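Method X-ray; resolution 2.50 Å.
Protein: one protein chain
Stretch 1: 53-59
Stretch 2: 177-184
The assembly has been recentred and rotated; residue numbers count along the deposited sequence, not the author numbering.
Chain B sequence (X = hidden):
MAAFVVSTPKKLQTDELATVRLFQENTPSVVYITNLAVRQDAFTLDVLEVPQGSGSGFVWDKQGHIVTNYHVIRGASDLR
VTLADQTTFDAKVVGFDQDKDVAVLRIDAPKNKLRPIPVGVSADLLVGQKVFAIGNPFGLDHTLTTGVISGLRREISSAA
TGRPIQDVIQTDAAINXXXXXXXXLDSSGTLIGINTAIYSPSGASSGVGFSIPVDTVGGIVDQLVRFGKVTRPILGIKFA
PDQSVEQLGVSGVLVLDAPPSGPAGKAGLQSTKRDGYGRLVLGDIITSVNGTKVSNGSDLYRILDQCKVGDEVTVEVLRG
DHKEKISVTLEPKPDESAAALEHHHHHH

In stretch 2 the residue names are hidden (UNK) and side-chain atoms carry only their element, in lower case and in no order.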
ATOM      1  N   GLY B  53      12.528  -2.952 -22.842  1.00100.56           N
ATOM      2  CA  GLY B  53      13.761  -2.752 -22.095  1.00 97.02           C
ATOM      3  C   GLY B  53      14.790  -1.885 -22.814  1.00 96.57           C
ATOM      4  O   GLY B  53      14.717  -1.664 -24.026  1.00 97.97           O
ATOM      5  N   SER B  54      15.750  -1.378 -22.049  1.00 95.34           N
ATOM      6  CA  SER B  54      16.827  -0.541 -22.576  1.00 93.71           C
ATOM      7  C   SER B  54      18.119  -0.853 -21.787  1.00 92.20           C
ATOM      8  O   SER B  54      18.109  -0.985 -20.553  1.00 90.84           O
ATOM      9  CB  SER B  54      16.457   0.947 -22.446  1.00 93.90           C
ATOM     10  OG  SER B  54      17.569   1.797 -22.690  1.00 97.30           O
ATOM     11  N   GLY B  55      19.224  -0.990 -22.512  1.00 87.26           N
ATOM     12  CA  GLY B  55      20.490  -1.283 -21.875  1.00 82.27           C
ATOM     13  C   GLY B  55      21.657  -0.827 -22.730  1.00 79.47           C
ATOM     14  O   GLY B  55      21.464  -0.154 -23.755  1.00 78.35           O
ATOM     15  N   SER B  56      22.875  -1.152 -22.298  1.00 73.16           N
ATOM     16  CA  SER B  56      24.037  -0.774 -23.082  1.00 72.77           C
ATOM     17  C   SER B  56      24.971  -1.931 -23.325  1.00 68.22           C
ATOM     18  O   SER B  56      24.719  -3.065 -22.892  1.00 64.08           O
ATOM     19  CB  SER B  56      24.808   0.389 -22.437  1.00 72.85           C
ATOM     20  OG  SER B  56      24.510   0.495 -21.069  1.00 77.06           O
ATOM     21  N   GLY B  57      26.039  -1.615 -24.047  1.00 65.24           N
ATOM     22  CA  GLY B  57      27.068  -2.575 -24.384  1.00 63.32           C
ATOM     23  C   GLY B  57      28.202  -1.805 -25.025  1.00 65.76           C
ATOM     24  O   GLY B  57      28.134  -0.581 -25.200  1.00 66.81           O
ATOM     25  N   PHE B  58      29.262  -2.513 -25.372  1.00 65.55           N
ATOM     26  CA  PHE B  58      30.396  -1.881 -26.006  1.00 65.88           C
ATOM     27  C   PHE B  58      30.868  -2.780 -27.134  1.00 65.97           C
ATOM     28  O   PHE B  58      30.529  -3.949 -27.177  1.00 67.18           O
ATOM     29  CB  PHE B  58      31.514  -1.635 -24.982  1.00 64.66           C
ATOM     30  CG  PHE B  58      31.732  -2.775 -24.034  1.00 63.27           C
ATOM     31  CD1 PHE B  58      30.858  -2.991 -22.975  1.00 60.19           C
ATOM     32  CD2 PHE B  58      32.811  -3.655 -24.211  1.00 62.55           C
ATOM     33  CE1 PHE B  58      31.056  -4.074 -22.104  1.00 62.14           C
ATOM     34  CE2 PHE B  58      33.020  -4.740 -23.346  1.00 57.24           C
ATOM     35  CZ  PHE B  58      32.150  -4.953 -22.301  1.00 61.19           C
ATOM     36  N   VAL B  59      31.629  -2.218 -28.058  1.00 67.98           N
ATOM     37  CA  VAL B  59      32.152  -2.970 -29.190  1.00 68.40           C
ATOM     38  C   VAL B  59      33.358  -3.763 -28.736  1.00 69.47           C
ATOM     39  O   VAL B  59      34.314  -3.203 -28.166  1.00 65.70           O
ATOM     40  CB  VAL B  59      32.583  -2.016 -30.309  1.00 69.98           C
ATOM     41  CG1 VAL B  59      33.647  -2.642 -31.159  1.00 71.54           C
ATOM     42  CG2 VAL B  59      31.395  -1.662 -31.151  1.00 71.38           C
ATOM     43  N   UNK B 177      19.301   1.982 -13.482  1.00 61.01           N
ATOM     44  CA  UNK B 177      18.690   1.073 -14.469  1.00 58.60           C
ATOM     45  C   UNK B 177      18.969   1.618 -15.864  1.00 56.76           C
ATOM     46  O   UNK B 177      18.679   2.768 -16.157  1.00 57.41           O
ATOM     47  c   UNK B 177      18.442   2.109 -12.287  1.00 60.42           C
ATOM     48  c   UNK B 177      17.227   1.116 -14.095  1.00 53.75           C
ATOM     49  c   UNK B 177      17.319   1.113 -12.577  1.00 57.76           C
ATOM     50  N   UNK B 178      19.577   0.791 -16.705  1.00 58.36           N
ATOM     51  CA  UNK B 178      19.926   1.226 -18.036  1.00 56.12           C
ATOM     52  C   UNK B 178      21.431   1.273 -18.202  1.00 60.79           C
ATOM     53  O   UNK B 178      21.941   1.505 -19.310  1.00 64.52           O
ATOM     54  N   UNK B 179      22.161   1.090 -17.103  1.00 59.44           N
ATOM     55  CA  UNK B 179      23.618   1.106 -17.173  1.00 57.11           C
ATOM     56  C   UNK B 179      24.117  -0.316 -17.439  1.00 56.93           C
ATOM     57  O   UNK B 179      25.211  -0.476 -17.978  1.00 58.57           O
ATOM     58  o   UNK B 179      25.326   3.641 -16.646  1.00 53.70           O
ATOM     59  c   UNK B 179      24.504   3.152 -15.878  1.00 57.48           C
ATOM     60  c   UNK B 179      24.248   1.641 -15.857  1.00 57.19           C
ATOM     61  n   UNK B 179      23.795   3.892 -15.019  1.00 58.30           N
ATOM     62  N   UNK B 180      23.324  -1.339 -17.086  1.00 55.84           N
ATOM     63  CA  UNK B 180      23.769  -2.725 -17.281  1.00 55.57           C
ATOM     64  C   UNK B 180      24.311  -2.926 -18.714  1.00 54.95           C
ATOM     65  O   UNK B 180      23.761  -2.410 -19.717  1.00 53.56           O
ATOM     66  c   UNK B 180      22.661  -3.752 -16.983  1.00 56.68           C
ATOM     67  o   UNK B 180      21.750  -3.360 -15.956  1.00 73.57           O
ATOM     68  N   UNK B 181      25.424  -3.651 -18.792  1.00 51.57           N
ATOM     69  CA  UNK B 181      26.055  -3.910 -20.070  1.00 51.77           C
ATOM     70  C   UNK B 181      27.090  -2.890 -20.507  1.00 52.05           C
ATOM     71  O   UNK B 181      27.883  -3.174 -21.391  1.00 54.82           O
ATOM     72  N   UNK B 182      27.071  -1.694 -19.930  1.00 50.02           N
ATOM     73  CA  UNK B 182      28.045  -0.696 -20.311  1.00 47.39           C
ATOM     74  C   UNK B 182      29.367  -0.912 -19.593  1.00 50.37           C
ATOM     75  O   UNK B 182      29.482  -1.650 -18.602  1.00 47.95           O
ATOM     76  N   UNK B 183      30.394  -0.232 -20.064  1.00 51.11           N
ATOM     77  CA  UNK B 183      31.730  -0.333 -19.505  1.00 53.24           C
ATOM     78  C   UNK B 183      32.116   0.498 -18.275  1.00 58.86           C
ATOM     79  O   UNK B 183      31.604   1.610 -18.042  1.00 57.53           O
ATOM     80  c   UNK B 183      30.394   0.617 -21.268  1.00 49.93           C
ATOM     81  c   UNK B 183      32.588   0.067 -20.686  1.00 52.50           C
ATOM     82  c   UNK B 183      31.801   1.207 -21.246  1.00 45.77           C
ATOM     83  N   UNK B 184      33.040  -0.063 -17.495  1.00 57.58           N
ATOM     84  CA  UNK B 184      33.623   0.672 -16.399  1.00 57.86           C
ATOM     85  C   UNK B 184      35.080   0.810 -16.856  1.00 57.86           C
ATOM     86  O   UNK B 184      35.747  -0.183 -17.144  1.00 63.59           O
ATOM     87  c   UNK B 184      34.010   0.756 -13.891  1.00 55.48           C
ATOM     88  c   UNK B 184      34.090  -0.126 -12.661  1.00 50.31           C
ATOM     89  c   UNK B 184      33.580  -0.103 -15.098  1.00 60.40           C
ATOM     90  c   UNK B 184      33.011   1.898 -13.664  1.00 50.44           C
TER

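Position 177 carries three side-chain carbons that close a ring onto the backbone N. Their nearest approach to stretch 1 is CB to Ser54 O, 6.8 Å, too far for contact, so the identification rests on the ring closure alone: Pro177.

At position 178 no atom lies beyond the backbone. The CA is 3.8 Å from Ser54 O, and phi/psi of 114/-8° would jam a CB against the carbonyl O of the preceding residue. Absent atoms and backbone angles agree on Gly178.

Position 179 has two carbons, the second bearing one oxygen and one nitrogen, which is a short terminal amide. Its CA-to-CB bond points away from stretch 1, so the side chain takes little part in the contact, whereas the backbone O lies 3.3 Å from Ser56 OG. Two carbons rather than three before the amide ends make this Asn179; its ND2 is hydrogen-bonded to a residue adjoining one of the stretches.

Position 180 shows one carbon followed by one oxygen, the pattern of a hydroxymethyl group. The CA-to-CB bond points sideways, and the side chain comes no nearer to stretch 1 than CB to Gly55 CA, 5.9 Å, while the backbone O accepts a hydrogen bond from Ser56 N. This is Ser180, which is covalently bonded to a group elsewhere in the structure.

Position 181 again lacks side-chain atoms, and here the reason can be measured twice. An ideal CB would point toward stretch 1 and sit 2.0 Å from Ser56 O, a clash; at phi/psi of 90/-19° it would also be jammed against the carbonyl O of the residue before. The residue is Gly181.

Position 182 has no side-chain atoms either. An ideal CB would approach Ser56 OG to 3.2 Å, which is tight but less severe than the preceding case, so the empty side chain itself gives Gly182.

At position 183 three carbons close a ring onto N, and the CA-to-CB bond points toward stretch 1. One ring carbon, bonded to N, lies 4.0 Å from Phe58 CD1. This is Pro183, and that carbon is its CD.

Position 184 has four carbons forked at the second, with chi1 near 180° and chi2 near +60°. Its side chain is out of reach of stretch 1, its closest pair being CB and Phe58 CE1 at 8.4 Å, and the branching identifies Leu184.

The contact is built mainly on backbone atoms. A type II turn from Asn179 to Gly182, closed by Gly182 N to Asn179 O at 3.0 Å, packs against the strand of stretch 1. Its central anchor is Ser56 N to Ser180 O, 3.0 Å with an N-H...O angle of 163°, hence nearly straight. Two CA-H...O contacts extend the pairing: Gly181 CA to Ser56 O and Gly57 CA to Gly181 O, both 3.2 Å. The bare CA of Gly181 makes the first possible at such short range. Beyond them, Phe58 sets its ring edge against Gly181 O, with CE1 3.4 Å away, and adds an apolar contact with Pro183. Together the two stretches bury 332 Å², counting both sides.

Stretch 2 177-184: PGNSGGPL
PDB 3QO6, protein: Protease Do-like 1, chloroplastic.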